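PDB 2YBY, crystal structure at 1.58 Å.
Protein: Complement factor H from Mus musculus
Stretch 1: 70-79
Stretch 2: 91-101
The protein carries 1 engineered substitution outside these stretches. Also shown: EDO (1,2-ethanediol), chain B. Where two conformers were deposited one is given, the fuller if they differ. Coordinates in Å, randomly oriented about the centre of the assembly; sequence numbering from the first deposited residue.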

ATOM      1  N   VAL A  70       7.345   5.124   2.881  1.00 16.72           N
ATOM      2  CA  VAL A  70       8.099   5.870   1.889  1.00 17.22           C
ATOM      3  C   VAL A  70       9.571   5.784   2.235  1.00 19.57           C
ATOM      4  O   VAL A  70       9.962   6.034   3.393  1.00 17.69           O
ATOM      5  CB  VAL A  70       7.617   7.339   1.817  1.00 21.40           C
ATOM      6  CG1 VAL A  70       8.505   8.166   0.885  1.00 20.72           C
ATOM      7  CG2 VAL A  70       6.141   7.399   1.384  1.00 21.83           C
ATOM      8  N   PHE A  71      10.399   5.434   1.240  1.00 15.85           N
ATOM      9  CA  PHE A  71      11.839   5.398   1.413  1.00 16.32           C
ATOM     10  C   PHE A  71      12.419   6.665   0.805  1.00 21.91           C
ATOM     11  O   PHE A  71      12.111   6.963  -0.343  1.00 21.65           O
ATOM     12  CB  PHE A  71      12.462   4.187   0.712  1.00 18.18           C
ATOM     13  CG  PHE A  71      13.955   4.153   0.891  1.00 20.48           C
ATOM     14  CD1 PHE A  71      14.510   3.914   2.137  1.00 22.75           C
ATOM     15  CD2 PHE A  71      14.804   4.467  -0.155  1.00 23.59           C
ATOM     16  CE1 PHE A  71      15.883   3.913   2.318  1.00 23.20           C
ATOM     17  CE2 PHE A  71      16.187   4.455   0.021  1.00 25.97           C
ATOM     18  CZ  PHE A  71      16.715   4.165   1.253  1.00 22.63           C
ATOM     19  N   HIS A  72      13.240   7.406   1.547  1.00 20.27           N
ATOM     20  CA  HIS A  72      13.884   8.614   1.003  1.00 20.83           C
ATOM     21  C   HIS A  72      15.137   8.925   1.795  1.00 23.83           C
ATOM     22  O   HIS A  72      16.225   8.687   1.295  1.00 22.43           O
ATOM     23  CB  HIS A  72      12.916   9.823   0.947  1.00 21.58           C
ATOM     24  CG  HIS A  72      13.427  10.983   0.141  1.00 25.51           C
ATOM     25  ND1 HIS A  72      12.620  12.065  -0.149  1.00 28.09           N
ATOM     26  CD2 HIS A  72      14.654  11.215  -0.378  1.00 27.66           C
ATOM     27  CE1 HIS A  72      13.356  12.894  -0.871  1.00 27.17           C
ATOM     28  NE2 HIS A  72      14.592  12.444  -1.011  1.00 27.53           N
ATOM     29  N   TYR A  73      14.997   9.424   3.045  1.00 21.48           N
ATOM     30  CA  TYR A  73      16.104   9.838   3.895  0.50 21.26           C
ATOM     31  C   TYR A  73      16.569   8.728   4.838  1.00 23.70           C
ATOM     32  O   TYR A  73      15.722   8.072   5.463  1.00 21.92           O
ATOM     33  CB  TYR A  73      15.673  11.075   4.717  0.50 23.23           C
ATOM     34  CG  TYR A  73      14.993  12.139   3.878  0.50 24.75           C
ATOM     35  CD1 TYR A  73      15.728  12.983   3.058  0.50 27.04           C
ATOM     36  CD2 TYR A  73      13.612  12.282   3.885  0.50 25.50           C
ATOM     37  CE1 TYR A  73      15.106  13.960   2.278  0.50 28.04           C
ATOM     38  CE2 TYR A  73      12.978  13.240   3.103  0.50 26.65           C
ATOM     39  CZ  TYR A  73      13.726  14.086   2.304  0.50 35.66           C
ATOM     40  OH  TYR A  73      13.107  15.039   1.527  0.50 37.66           O
ATOM     41  N   VAL A  74      17.892   8.559   4.980  1.00 21.79           N
ATOM     42  CA  VAL A  74      18.497   7.632   5.916  1.00 20.70           C
ATOM     43  C   VAL A  74      19.502   8.450   6.724  1.00 25.40           C
ATOM     44  O   VAL A  74      20.386   9.058   6.128  1.00 26.85           O
ATOM     45  CB  VAL A  74      19.210   6.426   5.257  1.00 24.11           C
ATOM     46  CG1 VAL A  74      19.817   5.519   6.342  1.00 24.56           C
ATOM     47  CG2 VAL A  74      18.222   5.635   4.388  1.00 23.52           C
ATOM     48  N   GLU A  75      19.369   8.451   8.045  1.00 23.03           N
ATOM     49  CA  GLU A  75      20.313   9.153   8.917  1.00 23.12           C
ATOM     50  C   GLU A  75      21.555   8.278   9.032  1.00 26.20           C
ATOM     51  O   GLU A  75      21.433   7.107   9.396  1.00 25.86           O
ATOM     52  CB  GLU A  75      19.717   9.427  10.309  1.00 24.64           C
ATOM     53  CG  GLU A  75      20.672  10.175  11.238  1.00 32.29           C
ATOM     54  CD  GLU A  75      20.204  10.301  12.674  1.00 42.05           C
ATOM     55  OE1 GLU A  75      18.985  10.471  12.885  1.00 37.04           O
ATOM     56  OE2 GLU A  75      21.046  10.179  13.591  1.00 39.90           O
ATOM     57  N   ASN A  76      22.734   8.863   8.745  1.00 24.41           N
ATOM     58  CA  ASN A  76      24.052   8.202   8.765  1.00 24.69           C
ATOM     59  C   ASN A  76      24.058   7.060   7.741  1.00 28.15           C
ATOM     60  O   ASN A  76      24.634   6.004   7.993  1.00 27.72           O
ATOM     61  CB  ASN A  76      24.447   7.692  10.158  1.00 27.19           C
ATOM     62  CG  ASN A  76      24.812   8.796  11.133  1.00 44.24           C
ATOM     63  OD1 ASN A  76      25.517   9.746  10.784  1.00 40.90           O
ATOM     64  ND2 ASN A  76      24.373   8.681  12.376  1.00 31.84           N
ATOM     65  N   GLY A  77      23.430   7.307   6.597  1.00 27.65           N
ATOM     66  CA  GLY A  77      23.321   6.323   5.532  1.00 27.78           C
ATOM     67  C   GLY A  77      23.046   6.969   4.195  1.00 31.25           C
ATOM     68  O   GLY A  77      22.895   8.190   4.078  1.00 32.32           O
ATOM     69  N   ASP A  78      22.897   6.141   3.194  1.00 26.20           N
ATOM     70  CA  ASP A  78      22.675   6.580   1.832  1.00 26.25           C
ATOM     71  C   ASP A  78      21.198   6.896   1.527  1.00 31.00           C
ATOM     72  O   ASP A  78      20.374   5.975   1.453  1.00 29.80           O
ATOM     73  CB  ASP A  78      23.190   5.475   0.894  1.00 29.10           C
ATOM     74  CG  ASP A  78      23.436   5.902  -0.532  1.00 43.33           C
ATOM     75  OD1 ASP A  78      23.594   7.108  -0.766  1.00 47.04           O
ATOM     76  OD2 ASP A  78      23.503   5.015  -1.411  1.00 51.51           O
ATOM     77  N   SER A  79      20.859   8.186   1.334  1.00 27.08           N
ATOM     78  CA  SER A  79      19.503   8.595   0.986  1.00 26.60           C
ATOM     79  C   SER A  79      19.270   8.518  -0.522  1.00 33.58           C
ATOM     80  O   SER A  79      20.217   8.686  -1.290  1.00 36.34           O
ATOM     81  CB  SER A  79      19.239  10.021   1.468  1.00 27.55           C
ATOM     82  OG  SER A  79      19.357  10.094   2.879  1.00 30.66           O
ATOM     83  N   SER A  91      10.393  -5.116   1.746  1.00 17.53           N
ATOM     84  CA  SER A  91      11.621  -4.792   2.460  1.00 16.87           C
ATOM     85  C   SER A  91      12.707  -4.354   1.500  1.00 17.59           C
ATOM     86  O   SER A  91      12.640  -4.596   0.285  1.00 17.41           O
ATOM     87  CB  SER A  91      12.095  -5.960   3.326  1.00 20.54           C
ATOM     88  OG  SER A  91      12.381  -7.118   2.573  1.00 27.76           O
ATOM     89  N   LEU A  92      13.678  -3.624   2.039  1.00 15.85           N
ATOM     90  CA  LEU A  92      14.852  -3.213   1.267  1.00 15.65           C
ATOM     91  C   LEU A  92      16.072  -3.181   2.169  1.00 16.41           C
ATOM     92  O   LEU A  92      15.936  -3.213   3.391  1.00 16.80           O
ATOM     93  CB  LEU A  92      14.681  -1.888   0.496  1.00 16.90           C
ATOM     94  CG  LEU A  92      14.807  -0.587   1.271  1.00 22.34           C
ATOM     95  CD1 LEU A  92      15.118   0.586   0.346  1.00 24.05           C
ATOM     96  CD2 LEU A  92      13.551  -0.299   2.023  1.00 25.51           C
ATOM     97  N   LYS A  93      17.236  -3.173   1.567  1.00 15.31           N
ATOM     98  CA  LYS A  93      18.488  -3.144   2.320  1.00 13.44           C
ATOM     99  C   LYS A  93      18.977  -1.715   2.305  1.00 17.48           C
ATOM    100  O   LYS A  93      19.097  -1.093   1.243  1.00 17.36           O
ATOM    101  CB  LYS A  93      19.552  -4.066   1.721  1.00 13.97           C
ATOM    102  CG  LYS A  93      20.724  -4.274   2.669  1.00 17.03           C
ATOM    103  CD  LYS A  93      21.767  -5.154   2.018  1.00 16.36           C
ATOM    104  CE  LYS A  93      22.978  -5.337   2.908  1.00 17.63           C
ATOM    105  NZ  LYS A  93      22.778  -6.412   3.942  1.00 19.19           N
ATOM    106  N   VAL A  94      19.226  -1.174   3.497  1.00 15.86           N
ATOM    107  CA  VAL A  94      19.698   0.194   3.652  1.00 15.93           C
ATOM    108  C   VAL A  94      21.226   0.156   3.757  1.00 19.34           C
ATOM    109  O   VAL A  94      21.779  -0.726   4.401  1.00 18.44           O
ATOM    110  CB  VAL A  94      19.043   0.782   4.913  1.00 19.85           C
ATOM    111  CG1 VAL A  94      19.563   2.162   5.265  1.00 20.37           C
ATOM    112  CG2 VAL A  94      17.536   0.811   4.751  1.00 18.00           C
ATOM    113  N   GLN A  95      21.862   1.153   3.187  1.00 19.09           N
ATOM    114  CA  GLN A  95      23.301   1.329   3.158  1.00 20.12           C
ATOM    115  C   GLN A  95      23.685   2.296   4.287  1.00 21.80           C
ATOM    116  O   GLN A  95      23.513   3.494   4.130  1.00 24.25           O
ATOM    117  CB  GLN A  95      23.714   1.877   1.769  1.00 21.87           C
ATOM    118  CG  GLN A  95      25.110   2.468   1.645  1.00 41.59           C
ATOM    119  CD  GLN A  95      26.114   1.384   1.494  1.00 49.55           C
ATOM    120  OE1 GLN A  95      26.371   0.922   0.386  1.00 43.23           O
ATOM    121  NE2 GLN A  95      26.672   0.938   2.608  1.00 45.27           N
ATOM    122  N   CYS A  96      24.132   1.761   5.416  1.00 20.45           N
ATOM    123  CA  CYS A  96      24.626   2.563   6.552  1.00 20.00           C
ATOM    124  C   CYS A  96      26.106   2.905   6.335  1.00 29.55           C
ATOM    125  O   CYS A  96      26.794   2.210   5.583  1.00 29.51           O
ATOM    126  CB  CYS A  96      24.434   1.821   7.866  1.00 19.74           C
ATOM    127  SG  CYS A  96      22.708   1.553   8.311  1.00 22.46           S
ATOM    128  N   TYR A  97      26.599   3.944   7.033  1.00 27.66           N
ATOM    129  CA  TYR A  97      28.021   4.348   6.950  1.00 27.87           C
ATOM    130  C   TYR A  97      28.779   4.276   8.265  1.00 36.17           C
ATOM    131  O   TYR A  97      28.181   4.327   9.324  1.00 37.48           O
ATOM    132  CB  TYR A  97      28.109   5.808   6.477  1.00 28.39           C
ATOM    133  CG  TYR A  97      27.595   6.075   5.080  1.00 31.62           C
ATOM    134  CD1 TYR A  97      28.020   5.306   4.001  1.00 35.16           C
ATOM    135  CD2 TYR A  97      26.825   7.196   4.808  1.00 31.47           C
ATOM    136  CE1 TYR A  97      27.605   5.592   2.701  1.00 39.06           C
ATOM    137  CE2 TYR A  97      26.384   7.479   3.521  1.00 32.97           C
ATOM    138  CZ  TYR A  97      26.769   6.672   2.466  1.00 43.76           C
ATOM    139  OH  TYR A  97      26.330   6.944   1.186  1.00 46.83           O
ATOM    140  N   ASN A  98      30.127   4.234   8.175  1.00 34.77           N
ATOM    141  CA  ASN A  98      31.091   4.386   9.261  1.00 34.32           C
ATOM    142  C   ASN A  98      30.913   3.578  10.543  1.00 37.58           C
ATOM    143  O   ASN A  98      31.190   4.092  11.636  1.00 36.79           O
ATOM    144  CB  ASN A  98      31.202   5.887   9.618  1.00 37.99           C
ATOM    145  CG  ASN A  98      31.194   6.836   8.432  1.00 66.19           C
ATOM    146  OD1 ASN A  98      31.907   6.637   7.436  1.00 58.54           O
ATOM    147  ND2 ASN A  98      30.397   7.907   8.516  1.00 60.12           N
ATOM    148  N   GLY A  99      30.547   2.308  10.419  1.00 32.99           N
ATOM    149  CA  GLY A  99      30.355   1.460  11.588  1.00 32.83           C
ATOM    150  C   GLY A  99      28.980   1.586  12.222  1.00 35.94           C
ATOM    151  O   GLY A  99      28.697   0.889  13.203  1.00 35.00           O
ATOM    152  N   TYR A 100      28.089   2.440  11.642  1.00 30.26           N
ATOM    153  CA  TYR A 100      26.714   2.539  12.119  1.00 29.37           C
ATOM    154  C   TYR A 100      25.920   1.421  11.440  1.00 28.52           C
ATOM    155  O   TYR A 100      26.324   0.909  10.392  1.00 24.37           O
ATOM    156  CB  TYR A 100      26.070   3.880  11.769  1.00 31.16           C
ATOM    157  CG  TYR A 100      26.677   5.072  12.480  1.00 34.08           C
ATOM    158  CD1 TYR A 100      26.491   5.262  13.842  1.00 36.12           C
ATOM    159  CD2 TYR A 100      27.355   6.054  11.776  1.00 35.33           C
ATOM    160  CE1 TYR A 100      27.025   6.366  14.501  1.00 37.69           C
ATOM    161  CE2 TYR A 100      27.886   7.171  12.421  1.00 36.48           C
ATOM    162  CZ  TYR A 100      27.725   7.318  13.787  1.00 43.83           C
ATOM    163  OH  TYR A 100      28.263   8.392  14.455  1.00 44.58           O
ATOM    164  N   SER A 101      24.815   1.045  12.036  1.00 24.93           N
ATOM    165  CA  SER A 101      23.955   0.001  11.471  1.00 23.46           C
ATOM    166  C   SER A 101      22.528   0.167  11.937  1.00 27.58           C
ATOM    167  O   SER A 101      22.243   0.981  12.827  1.00 26.83           O
ATOM    168  CB  SER A 101      24.451  -1.379  11.888  1.00 24.87           C
ATOM    169  OG  SER A 101      24.049  -1.701  13.214  1.00 27.97           O
TER
HETATM  170  C1  EDO B1462      20.253   3.138   0.371  1.00 33.88           C
HETATM  171  O1  EDO B1462      20.237   3.276   1.800  1.00 22.54           O
HETATM  172  C2  EDO B1462      20.335   1.681  -0.042  1.00 35.46           C
HETATM  173  O2  EDO B1462      19.009   1.224  -0.293  1.00 36.85           O
HETATM  174  O   HOH W   1      25.617  10.537  14.599  1.00 44.10           O

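What joins the two backbones? A single beta bridge pairs Gly77 with Cys96, their CA atoms 4.1 Å apart, and a hydrogen bond lies to each side of it in sequence. Tyr97 N donates to Asn76 O at 3.0 Å, and Asp78 N donates to Gln95 O at 2.9 Å. The numbering runs in opposite directions across the pair, so the local arrangement is antiparallel. A type II turn from Val74 to Gly77 leads into the bridge. Glycine suits this position: a CB on Gly77 would lie 2.5 Å from Val74 CG1 and 2.8 Å from Gln95 O, while the bare CA comes to 3.2 Å from that same oxygen.

How do the apolar side chains fit together? Phe71 points toward the second stretch, and its t rotamer (chi1 180°) with chi2 at 68° turns a ring face to Leu92. Leu92 CD1 sits 3.7 Å from the centroid of the Phe71 ring, only 6° off the ring normal, a CH-pi contact in which a methyl group rests on the aromatic cloud. Leu92 reaches this place with chi1 p and chi2 t. Val94 continues the apolar patch: its CG2 is 4.3 Å from Phe71 CE1, while its CG1 meets Val74 CG1 at 3.5 Å. Both valines are buried and t; in this conformation Val94 has one methyl near the ring and the other against Val74. A hydrogen bond from Val74 N to Ser79 OG, 3.0 Å long, ties the first stretch to itself; Ser79 adopts m.

How do the two tyrosines meet the first stretch? Tyr97 and Tyr100 occupy the ends of a type I' turn, closed by a 3.0 Å hydrogen bond from Tyr100 N to Tyr97 O, and both point toward the first stretch with chi1 m. Tyr97 brings its ring up to the first stretch's backbone, its CE2 3.4 Å from Gly77 C. The amide of Asn76, itself m, lies over one face of the Tyr100 ring, its CG 3.7 Å from Tyr100 CE2. Asp78, in t, brings its CB to 3.6 Å from Gln95 CG; beyond that, Gln95 bends away through chi2 p, and its NE2 donates to Cys96 O at 3.2 Å.

What fills the space between Asp78 and Val94? An ethanediol, probably from the crystallisation liquor, links the stretches there. Its O1 donates to Asp78 O at 2.7 Å and accepts from Gln95 N at 3.0 Å, while its O2 donates to Lys93 O at 2.8 Å.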